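Local coordinates for protein Niban 2 (PDB 7CTP), which may help suppress apoptosis and promote melanoma cell invasion, and combines a PH domain with a long helical region, at residues R361-K366 against M401-E406; P206-A211 against Q234-L239; I312-H317 against E524-F529; N336-Y341 against P501-K506. All coordinates share one frame; numbering follows the deposited sequence.

Contact 1 of 4, residues R361-K366 against M401-E406; sequences RDVFFK and MQSCYE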
# COMPACT_ATOMS: atom_id res chain seq x y z
N ARG A 361 -18.79 -9.22 6.12
CA ARG A 361 -19.88 -10.16 5.91
C ARG A 361 -21.18 -9.64 6.51
O ARG A 361 -22.24 -9.68 5.87
CB ARG A 361 -19.50 -11.51 6.52
CG ARG A 361 -20.37 -12.71 6.11
CD ARG A 361 -20.14 -13.86 7.08
NE ARG A 361 -20.58 -15.16 6.56
CZ ARG A 361 -21.81 -15.64 6.70
NH1 ARG A 361 -22.73 -14.93 7.33
NH2 ARG A 361 -22.11 -16.84 6.20
N ASP A 362 -21.11 -9.12 7.73
CA ASP A 362 -22.31 -8.64 8.40
C ASP A 362 -22.89 -7.42 7.70
O ASP A 362 -24.11 -7.29 7.57
CB ASP A 362 -22.00 -8.33 9.87
CG ASP A 362 -21.61 -9.57 10.66
OD1 ASP A 362 -21.76 -10.69 10.12
OD2 ASP A 362 -21.17 -9.42 11.82
N VAL A 363 -22.02 -6.52 7.23
CA VAL A 363 -22.51 -5.34 6.52
C VAL A 363 -23.14 -5.74 5.20
O VAL A 363 -24.18 -5.20 4.80
CB VAL A 363 -21.36 -4.33 6.32
CG1 VAL A 363 -21.75 -3.27 5.31
CG2 VAL A 363 -21.00 -3.67 7.66
N PHE A 364 -22.52 -6.70 4.51
CA PHE A 364 -23.07 -7.20 3.25
C PHE A 364 -24.44 -7.82 3.47
O PHE A 364 -25.40 -7.51 2.75
CB PHE A 364 -22.11 -8.23 2.66
CG PHE A 364 -22.65 -8.96 1.47
CD1 PHE A 364 -22.94 -8.29 0.29
CD2 PHE A 364 -22.87 -10.33 1.53
CE1 PHE A 364 -23.44 -8.97 -0.81
CE2 PHE A 364 -23.37 -11.01 0.43
CZ PHE A 364 -23.65 -10.33 -0.73
N PHE A 365 -24.55 -8.68 4.48
CA PHE A 365 -25.80 -9.35 4.81
C PHE A 365 -26.90 -8.35 5.13
O PHE A 365 -28.05 -8.51 4.67
CB PHE A 365 -25.56 -10.29 5.99
CG PHE A 365 -26.71 -11.19 6.32
CD1 PHE A 365 -26.79 -12.45 5.75
CD2 PHE A 365 -27.69 -10.81 7.22
CE1 PHE A 365 -27.84 -13.30 6.05
CE2 PHE A 365 -28.74 -11.66 7.52
CZ PHE A 365 -28.81 -12.91 6.93
N LYS A 366 -26.58 -7.30 5.90
CA LYS A 366 -27.56 -6.29 6.25
C LYS A 366 -28.04 -5.52 5.02
O LYS A 366 -29.24 -5.25 4.87
CB LYS A 366 -26.98 -5.33 7.29
CG LYS A 366 -27.80 -4.07 7.50
CD LYS A 366 -27.14 -3.15 8.51
CE LYS A 366 -27.69 -1.75 8.39
NZ LYS A 366 -29.18 -1.78 8.41
N MET A 401 -18.57 1.23 5.10
CA MET A 401 -17.38 0.42 5.25
C MET A 401 -16.57 0.74 6.50
O MET A 401 -15.69 -0.04 6.86
CB MET A 401 -16.47 0.57 4.02
CG MET A 401 -17.04 -0.09 2.76
SD MET A 401 -17.11 -1.88 2.89
CE MET A 401 -15.39 -2.29 3.19
N GLN A 402 -16.86 1.86 7.17
CA GLN A 402 -15.97 2.32 8.24
C GLN A 402 -15.93 1.35 9.41
O GLN A 402 -14.87 1.17 10.03
CB GLN A 402 -16.38 3.71 8.71
CG GLN A 402 -16.20 4.79 7.66
CD GLN A 402 -14.85 4.72 6.96
OE1 GLN A 402 -13.84 4.35 7.56
NE2 GLN A 402 -14.83 5.08 5.68
N SER A 403 -17.06 0.72 9.74
CA SER A 403 -17.07 -0.22 10.86
C SER A 403 -16.20 -1.44 10.57
O SER A 403 -15.69 -2.07 11.50
CB SER A 403 -18.50 -0.64 11.19
OG SER A 403 -19.05 -1.46 10.17
N CYS A 404 -16.02 -1.79 9.29
CA CYS A 404 -15.10 -2.87 8.93
C CYS A 404 -13.65 -2.43 9.11
O CYS A 404 -12.85 -3.13 9.74
CB CYS A 404 -15.33 -3.33 7.49
SG CYS A 404 -17.07 -3.57 7.03
N TYR A 405 -13.31 -1.28 8.53
CA TYR A 405 -11.94 -0.78 8.60
C TYR A 405 -11.51 -0.56 10.04
O TYR A 405 -10.36 -0.84 10.41
CB TYR A 405 -11.82 0.51 7.78
CG TYR A 405 -12.07 0.38 6.28
CD1 TYR A 405 -11.70 -0.77 5.58
CD2 TYR A 405 -12.67 1.41 5.56
CE1 TYR A 405 -11.92 -0.89 4.20
CE2 TYR A 405 -12.89 1.30 4.17
CZ TYR A 405 -12.51 0.15 3.51
OH TYR A 405 -12.72 0.02 2.15
N GLU A 406 -12.44 -0.09 10.88
CA GLU A 406 -12.15 0.21 12.28
C GLU A 406 -11.65 -1.02 13.05
O GLU A 406 -10.93 -0.87 14.05
CB GLU A 406 -13.40 0.77 12.97
CG GLU A 406 -13.16 1.32 14.39
CD GLU A 406 -13.33 0.28 15.49
OE1 GLU A 406 -13.86 -0.82 15.22
OE2 GLU A 406 -12.93 0.57 16.64

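Contact 2 of 4, residues P206-A211 against Q234-L239; sequences PAFTDA and QILSNL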
# COMPACT_ATOMS: atom_id res chain seq x y z
N PRO A 206 6.12 -6.87 -8.65
CA PRO A 206 7.15 -7.57 -7.87
C PRO A 206 8.57 -7.14 -8.19
O PRO A 206 9.41 -7.06 -7.28
CB PRO A 206 6.92 -9.05 -8.25
CG PRO A 206 5.49 -9.11 -8.63
CD PRO A 206 5.19 -7.80 -9.31
N ALA A 207 8.89 -6.86 -9.46
CA ALA A 207 10.24 -6.40 -9.79
C ALA A 207 10.53 -5.09 -9.08
O ALA A 207 11.61 -4.90 -8.52
CB ALA A 207 10.40 -6.25 -11.30
N PHE A 208 9.56 -4.18 -9.08
CA PHE A 208 9.78 -2.88 -8.45
C PHE A 208 9.93 -3.02 -6.94
O PHE A 208 10.88 -2.48 -6.35
CB PHE A 208 8.65 -1.92 -8.80
CG PHE A 208 8.85 -0.55 -8.23
CD1 PHE A 208 9.66 0.38 -8.86
CD2 PHE A 208 8.26 -0.22 -7.02
CE1 PHE A 208 9.85 1.64 -8.31
CE2 PHE A 208 8.46 1.04 -6.46
CZ PHE A 208 9.25 1.96 -7.11
N THR A 209 9.00 -3.71 -6.29
CA THR A 209 9.05 -3.72 -4.83
C THR A 209 10.23 -4.54 -4.32
O THR A 209 10.83 -4.20 -3.29
CB THR A 209 7.72 -4.22 -4.26
OG1 THR A 209 7.46 -5.53 -4.76
CG2 THR A 209 6.60 -3.31 -4.70
N ASP A 210 10.59 -5.62 -5.02
CA ASP A 210 11.80 -6.35 -4.66
C ASP A 210 13.05 -5.51 -4.88
O ASP A 210 13.98 -5.55 -4.08
CB ASP A 210 11.90 -7.67 -5.44
CG ASP A 210 10.94 -8.73 -4.94
OD1 ASP A 210 10.61 -8.73 -3.73
OD2 ASP A 210 10.50 -9.56 -5.76
N ALA A 211 13.09 -4.73 -5.97
CA ALA A 211 14.26 -3.87 -6.19
C ALA A 211 14.38 -2.82 -5.09
O ALA A 211 15.49 -2.48 -4.67
CB ALA A 211 14.19 -3.20 -7.56
N GLN A 234 6.18 7.84 -6.75
CA GLN A 234 6.07 8.34 -5.38
C GLN A 234 7.00 7.58 -4.45
O GLN A 234 7.67 8.16 -3.58
CB GLN A 234 4.62 8.23 -4.90
CG GLN A 234 3.67 9.21 -5.59
CD GLN A 234 2.22 8.99 -5.18
OE1 GLN A 234 1.71 7.88 -5.22
NE2 GLN A 234 1.54 10.07 -4.78
N ILE A 235 7.06 6.26 -4.61
CA ILE A 235 7.91 5.44 -3.76
C ILE A 235 9.38 5.76 -4.01
O ILE A 235 10.18 5.86 -3.06
CB ILE A 235 7.60 3.95 -3.97
CG1 ILE A 235 6.19 3.63 -3.44
CG2 ILE A 235 8.69 3.07 -3.33
CD1 ILE A 235 5.65 2.28 -3.92
N LEU A 236 9.77 5.89 -5.27
CA LEU A 236 11.14 6.29 -5.59
C LEU A 236 11.46 7.66 -5.00
O LEU A 236 12.59 7.88 -4.53
CB LEU A 236 11.32 6.33 -7.10
CG LEU A 236 11.76 5.04 -7.77
CD1 LEU A 236 11.89 5.35 -9.25
CD2 LEU A 236 13.09 4.60 -7.17
N SER A 237 10.51 8.58 -5.04
CA SER A 237 10.73 9.89 -4.43
C SER A 237 10.91 9.75 -2.92
O SER A 237 11.78 10.42 -2.34
CB SER A 237 9.55 10.81 -4.74
OG SER A 237 9.36 10.92 -6.13
N ASN A 238 10.11 8.90 -2.28
CA ASN A 238 10.29 8.64 -0.85
C ASN A 238 11.67 8.04 -0.57
O ASN A 238 12.31 8.38 0.43
CB ASN A 238 9.22 7.69 -0.33
CG ASN A 238 7.81 8.26 -0.38
OD1 ASN A 238 7.60 9.49 -0.47
ND2 ASN A 238 6.82 7.37 -0.32
N LEU A 239 12.12 7.12 -1.43
CA LEU A 239 13.45 6.52 -1.27
C LEU A 239 14.55 7.57 -1.29
O LEU A 239 15.44 7.58 -0.43
CB LEU A 239 13.68 5.50 -2.39
CG LEU A 239 14.93 4.62 -2.31
CD1 LEU A 239 14.80 3.59 -1.19
CD2 LEU A 239 15.11 3.93 -3.65

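Contact 3 of 4, residues I312-H317 against E524-F529; sequences ITSKEH and EDFARF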
# COMPACT_ATOMS: atom_id res chain seq x y z
N ILE A 312 15.60 -23.95 -14.31
CA ILE A 312 15.23 -24.53 -13.01
C ILE A 312 16.38 -25.38 -12.46
O ILE A 312 16.71 -25.31 -11.27
CB ILE A 312 13.94 -25.36 -13.14
CG1 ILE A 312 12.75 -24.45 -13.50
CG2 ILE A 312 13.66 -26.12 -11.85
CD1 ILE A 312 11.52 -25.23 -13.94
N THR A 313 16.98 -26.19 -13.33
CA THR A 313 18.11 -27.03 -12.92
C THR A 313 19.27 -26.19 -12.43
O THR A 313 19.90 -26.50 -11.40
CB THR A 313 18.54 -27.90 -14.10
OG1 THR A 313 17.48 -28.82 -14.40
CG2 THR A 313 19.82 -28.65 -13.78
N SER A 314 19.59 -25.12 -13.15
CA SER A 314 20.70 -24.26 -12.76
C SER A 314 20.39 -23.55 -11.45
O SER A 314 21.26 -23.43 -10.58
CB SER A 314 21.00 -23.26 -13.88
OG SER A 314 21.64 -22.10 -13.39
N LYS A 315 19.15 -23.08 -11.29
CA LYS A 315 18.73 -22.44 -10.05
C LYS A 315 18.87 -23.40 -8.87
O LYS A 315 19.40 -23.04 -7.81
CB LYS A 315 17.29 -21.94 -10.19
CG LYS A 315 16.89 -20.82 -9.21
CD LYS A 315 15.53 -20.17 -9.55
CE LYS A 315 15.60 -19.22 -10.76
NZ LYS A 315 15.44 -17.75 -10.40
N GLU A 316 18.45 -24.66 -9.06
CA GLU A 316 18.53 -25.65 -7.98
C GLU A 316 19.97 -26.01 -7.64
O GLU A 316 20.30 -26.25 -6.47
CB GLU A 316 17.72 -26.89 -8.36
CG GLU A 316 17.74 -28.05 -7.35
CD GLU A 316 17.59 -27.62 -5.89
OE1 GLU A 316 18.38 -28.11 -5.05
OE2 GLU A 316 16.67 -26.82 -5.58
N HIS A 317 20.86 -26.03 -8.64
CA HIS A 317 22.27 -26.30 -8.36
C HIS A 317 22.88 -25.18 -7.53
O HIS A 317 23.60 -25.43 -6.57
CB HIS A 317 23.04 -26.50 -9.66
CG HIS A 317 24.49 -26.82 -9.46
ND1 HIS A 317 25.50 -25.94 -9.80
CD2 HIS A 317 25.10 -27.92 -8.97
CE1 HIS A 317 26.67 -26.49 -9.51
NE2 HIS A 317 26.46 -27.69 -9.01
N GLU A 524 25.95 -17.67 -18.05
CA GLU A 524 25.81 -16.25 -18.35
C GLU A 524 24.52 -15.94 -19.10
O GLU A 524 23.91 -14.88 -18.88
CB GLU A 524 27.04 -15.77 -19.14
CG GLU A 524 26.93 -14.35 -19.70
CD GLU A 524 27.84 -14.13 -20.89
OE1 GLU A 524 27.48 -13.31 -21.77
OE2 GLU A 524 28.91 -14.78 -20.95
N ASP A 525 24.08 -16.83 -19.98
CA ASP A 525 22.82 -16.61 -20.69
C ASP A 525 21.60 -16.68 -19.78
O ASP A 525 20.51 -16.29 -20.21
CB ASP A 525 22.66 -17.62 -21.82
CG ASP A 525 23.63 -17.39 -22.97
OD1 ASP A 525 24.55 -16.56 -22.82
OD2 ASP A 525 23.47 -18.06 -24.02
N PHE A 526 21.76 -17.15 -18.54
CA PHE A 526 20.67 -17.22 -17.57
C PHE A 526 20.77 -16.15 -16.50
O PHE A 526 19.95 -16.16 -15.57
CB PHE A 526 20.65 -18.59 -16.86
CG PHE A 526 20.32 -19.75 -17.76
CD1 PHE A 526 19.86 -19.56 -19.06
CD2 PHE A 526 20.48 -21.05 -17.31
CE1 PHE A 526 19.57 -20.64 -19.88
CE2 PHE A 526 20.19 -22.13 -18.12
CZ PHE A 526 19.74 -21.92 -19.40
N ALA A 527 21.73 -15.24 -16.59
CA ALA A 527 21.99 -14.31 -15.49
C ALA A 527 20.86 -13.30 -15.32
O ALA A 527 20.72 -12.72 -14.23
CB ALA A 527 23.32 -13.58 -15.70
N ARG A 528 20.06 -13.05 -16.36
CA ARG A 528 18.90 -12.18 -16.20
C ARG A 528 17.78 -12.86 -15.42
O ARG A 528 16.87 -12.18 -14.94
CB ARG A 528 18.34 -11.71 -17.55
CG ARG A 528 19.23 -10.76 -18.34
CD ARG A 528 19.61 -9.51 -17.55
NE ARG A 528 18.50 -8.62 -17.18
CZ ARG A 528 18.05 -7.62 -17.94
NH1 ARG A 528 18.60 -7.38 -19.13
NH2 ARG A 528 17.05 -6.84 -17.51
N PHE A 529 17.84 -14.19 -15.28
CA PHE A 529 16.75 -14.93 -14.65
C PHE A 529 17.12 -15.54 -13.32
O PHE A 529 16.23 -16.01 -12.60
CB PHE A 529 16.26 -16.05 -15.58
CG PHE A 529 16.12 -15.60 -16.99
CD1 PHE A 529 15.32 -14.51 -17.31
CD2 PHE A 529 16.83 -16.23 -18.00
CE1 PHE A 529 15.22 -14.07 -18.61
CE2 PHE A 529 16.72 -15.80 -19.32
CZ PHE A 529 15.92 -14.71 -19.62

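Contact 4 of 4, residues N336-Y341 against P501-K506; sequences NHVQPY and PFLLKK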
# COMPACT_ATOMS: atom_id res chain seq x y z
N ASN A 336 15.97 -20.66 17.40
CA ASN A 336 16.21 -19.94 18.64
C ASN A 336 15.54 -18.58 18.69
O ASN A 336 15.17 -18.13 19.78
CB ASN A 336 17.72 -19.75 18.86
CG ASN A 336 18.43 -21.07 19.07
OD1 ASN A 336 17.81 -22.12 19.04
ND2 ASN A 336 19.75 -21.01 19.26
N HIS A 337 15.35 -17.93 17.55
CA HIS A 337 15.00 -16.51 17.54
C HIS A 337 13.77 -16.15 16.73
O HIS A 337 13.34 -14.99 16.79
CB HIS A 337 16.20 -15.69 17.03
CG HIS A 337 17.45 -15.90 17.83
ND1 HIS A 337 17.58 -15.50 19.14
CD2 HIS A 337 18.62 -16.51 17.51
CE1 HIS A 337 18.77 -15.84 19.59
NE2 HIS A 337 19.42 -16.45 18.62
N VAL A 338 13.18 -17.09 15.98
CA VAL A 338 12.00 -16.80 15.18
C VAL A 338 10.85 -17.71 15.59
O VAL A 338 9.77 -17.24 15.96
CB VAL A 338 12.27 -16.96 13.67
CG1 VAL A 338 11.03 -16.55 12.88
CG2 VAL A 338 13.47 -16.16 13.24
N GLN A 339 11.08 -19.02 15.49
CA GLN A 339 10.04 -20.00 15.80
C GLN A 339 9.32 -19.73 17.12
O GLN A 339 8.08 -19.87 17.14
CB GLN A 339 10.67 -21.40 15.80
CG GLN A 339 9.67 -22.54 15.78
CD GLN A 339 9.00 -22.78 17.12
OE1 GLN A 339 9.66 -22.81 18.16
NE2 GLN A 339 7.68 -22.93 17.10
N PRO A 340 9.98 -19.35 18.22
CA PRO A 340 9.23 -19.15 19.48
C PRO A 340 8.20 -18.05 19.41
O PRO A 340 7.26 -18.06 20.21
CB PRO A 340 10.33 -18.80 20.49
CG PRO A 340 11.56 -19.40 19.94
CD PRO A 340 11.43 -19.26 18.45
N TYR A 341 8.35 -17.10 18.50
CA TYR A 341 7.53 -15.90 18.50
C TYR A 341 6.48 -15.88 17.40
O TYR A 341 5.61 -15.01 17.42
CB TYR A 341 8.43 -14.67 18.40
CG TYR A 341 9.52 -14.68 19.44
CD1 TYR A 341 9.25 -14.32 20.76
CD2 TYR A 341 10.81 -15.08 19.12
CE1 TYR A 341 10.23 -14.34 21.72
CE2 TYR A 341 11.81 -15.10 20.08
CZ TYR A 341 11.51 -14.73 21.38
OH TYR A 341 12.49 -14.74 22.35
N PRO A 501 13.37 -10.48 6.85
CA PRO A 501 14.35 -9.39 7.02
C PRO A 501 15.15 -9.52 8.29
O PRO A 501 16.34 -9.16 8.33
CB PRO A 501 13.47 -8.13 7.03
CG PRO A 501 12.24 -8.52 6.30
CD PRO A 501 12.00 -9.95 6.70
N PHE A 502 14.52 -10.02 9.35
CA PHE A 502 15.23 -10.29 10.59
C PHE A 502 16.36 -11.30 10.38
O PHE A 502 17.50 -11.07 10.79
CB PHE A 502 14.24 -10.79 11.64
CG PHE A 502 14.89 -11.23 12.92
CD1 PHE A 502 15.22 -10.31 13.90
CD2 PHE A 502 15.18 -12.57 13.15
CE1 PHE A 502 15.83 -10.71 15.08
CE2 PHE A 502 15.78 -12.99 14.33
CZ PHE A 502 16.11 -12.05 15.30
N LEU A 503 16.04 -12.42 9.74
CA LEU A 503 17.04 -13.46 9.50
C LEU A 503 18.16 -12.96 8.60
O LEU A 503 19.34 -13.23 8.84
CB LEU A 503 16.38 -14.68 8.87
CG LEU A 503 15.48 -15.51 9.77
CD1 LEU A 503 14.69 -16.46 8.89
CD2 LEU A 503 16.31 -16.27 10.80
N LEU A 504 17.80 -12.25 7.52
CA LEU A 504 18.81 -11.76 6.60
C LEU A 504 19.78 -10.82 7.30
O LEU A 504 20.99 -10.88 7.07
CB LEU A 504 18.15 -11.08 5.41
CG LEU A 504 17.37 -12.03 4.49
CD1 LEU A 504 16.72 -11.22 3.37
CD2 LEU A 504 18.28 -13.12 3.92
N LYS A 505 19.27 -9.97 8.19
CA LYS A 505 20.14 -9.07 8.93
C LYS A 505 21.07 -9.84 9.86
O LYS A 505 22.28 -9.57 9.91
CB LYS A 505 19.31 -8.05 9.71
CG LYS A 505 20.20 -7.03 10.42
CD LYS A 505 19.41 -6.18 11.39
CE LYS A 505 19.11 -4.82 10.78
NZ LYS A 505 17.92 -4.18 11.42
N LYS A 506 20.53 -10.82 10.60
CA LYS A 506 21.37 -11.63 11.49
C LYS A 506 22.42 -12.40 10.70
O LYS A 506 23.56 -12.55 11.16
CB LYS A 506 20.50 -12.59 12.30
CG LYS A 506 19.56 -11.91 13.29
CD LYS A 506 20.33 -11.19 14.39
CE LYS A 506 19.36 -10.47 15.35
NZ LYS A 506 20.07 -9.45 16.18

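Contact 1 of 4, residues R361-K366 against M401-E406
V363 meets S403 and C404 through a single methyl. Its CG2 lies 3.9 Å from S403 OG and 4.0 Å from C404 SG, so both partners converge on one carbon, and these are the nearest approaches between R361-K366 and M401-E406. The first torsion of the valine accounts for this: CG1 stands opposite the backbone N (chi1 166°), which leaves CG2 on the N side of CB, directed at the short helix 402-405. C404 likewise carries SG on the N side of its own CB (chi1 -46°), and the C404 side chain also touches E359 and V360 of helix 342-378.

The closer-packed part is the sulfur side, where C404 is buried. M440 of helix 422-455 touches V363, F364 and M401. The serine side is looser: S403 is only partly exposed to packing, and its hydroxyl, the V363 neighbour, has its polar partner in E359, to which OG is hydrogen-bonded one turn before V363.

The nearest CA atoms, those of V363 and M401, are 7.8 Å apart, in keeping with the mere 106 Å² buried, and no hydrogen bond crosses between the two segments. This is plain packing of the short helix 402-405 against the side of helix 342-378 in the helical region. The chemistry is therefore dispersion between a methyl and a sulfur, with directional holding supplied next door by the serine-glutamate bond.

Contact 2 of 4, residues P206-A211 against Q234-L239
The F208 ring drives its far end between I235 and L236, meeting both at its edge. CE2 is 3.7 Å from I235 CG2, and on the other side of CZ the CE1 atom is 3.9 Å from L236 CG. CZ itself divides the two, at 4.0 Å from I235 CG2 and the same from L236 CG. The isoleucine uses more than one carbon: its CB lies in the ring plane 3.9 Å from CE2, and CD1 approaches that same ring atom. The leucine touches with its branch point.

This reach depends on the extended phenylalanine, whose CG is opposite the backbone N (chi1 -178°), carrying the ring straight off helix 204-218. I235 places CG2 in the matching position on helix 232-252, beside its carbonyl carbon. The backbones remain well separated, with F208 CA 9.7 Å from L236 CA, so the ring does the bridging. Cutting F208 back to an alanine is likely to leave a gap facing I235 and L236 and take from F27 and F286 their aromatic neighbour.

Further out, F286 of helix 260-337 meets the F208 ring edge-to-face, and F27 of helix 10-48 meets it with planes about 65° apart. I197 touches both F208 and I235. At the second helix, Q234 is tied to N117, and N238 to the carbonyl of M227, bonds that probably help set that helix. All three touching residues are buried and no hydrogen bond crosses, an arrangement typical of a buried apolar core between packed helices, here where helices 10-48, 204-218, 232-252 and 260-337 meet.

Contact 3 of 4, residues I312-H317 against E524-F529
K315 and S314, neighbours on helix 260-337, address E524-F529 in two different ways: the lysine by its charged end, the serine by its CB. The facing segment is a 3-10 turn and loop between helices 464-511 and 532-555, packed here on helix 260-337. K315 starts out with CG opposite the backbone N (chi1 -158°) and then bends at its third and fourth torsions, which brings NZ round to the backbone of F529. NZ donates to F529 O at 2.9 Å, arriving in the plane of the carbonyl with a C=O...N angle of 149°. The F529 side chain leads elsewhere, to V303 and I304 further back on the same long helix, so the lysine grips this residue by its main chain.

F526 is turned edge-on to the helix. Its CD2 stands 4.1 Å from S314 CB, which lies near the ring plane, so the serine meets a C-H rim and not a face. F523 packs edge-to-face with the same ring, while D307 touches it from two turns earlier in the helix. I530 touches both S314 and K315.

F529 N bonds to F526 O at 2.9 Å, which ties the backbone of the two residues together and probably limits how far they can shift. Only 116 Å² is buried, and S314 OG is covered without a partner in the model. The chemistry implies an uneven interface: one buried ammonium-to-carbonyl bond, probably strengthened by its low-polarity surroundings, supplies the directional hold, and the serine-phenylalanine touch adds apolar contact.

Contact 4 of 4, residues N336-Y341 against P501-K506
The CB of H337 rests against the rim of the F502 ring, 3.8 Å from F502 CE2 and 4.0 Å from F502 CZ. The carbon approaches near the ring plane, while the imidazole is turned elsewhere, with N336 CB 3.6 Å above one of its faces. H337 is exposed and forms the outer margin of the contact.

V338 comes next, and its backbone is the first to depart from helical angles after helix 260-337. With CG1 opposite the backbone N (chi1 -176°), CG2 is placed on the N side, facing helix 464-511. It sits 3.7 Å from L503 CD2 and 4.0 Å from F502 CD2; the leucine is crossed at about a right angle, whereas the phenylalanine slides past in the opposite direction. This is where the long helix 260-337 ends and the chain turns toward helix 342-378, so the contact packs a helix-to-helix connection against the side of a third helix in the helical region. L503 also touches C333 and V334 before the turn, and V544 of helix 532-555, while F502 touches L416. A serine in place of F502 would probably strip H337 CB of its packing partner and leave V338 CG2 covered by L503 alone among the facing residues.

Further along, Q339 touches D547 of helix 532-555, and the connection makes a tight turn, Y341 N bonding to V338 O at 2.9 Å.

Overall arrangement
Contact 2 closes before the other three open, while contact 1 lies inside the loop closed by contact 4, which lies inside that closed by contact 3. Helix 260-337 serves contacts 3 and 4, whose centres lie 28 Å apart, and the next helix, 342-378, carries one side of contact 1. Contact 2 has its centre 25 Å from that of contact 3 and likewise from that of contact 4. Contacts 1 and 3 are the most distant pair, 48 Å between centres and on opposite sides of the chain's centre. None touches another. Contact 2 joins consecutive helices, whereas contacts 3 and 4 tie helix 260-337 to parts of the chain far later in sequence; none uses a strand.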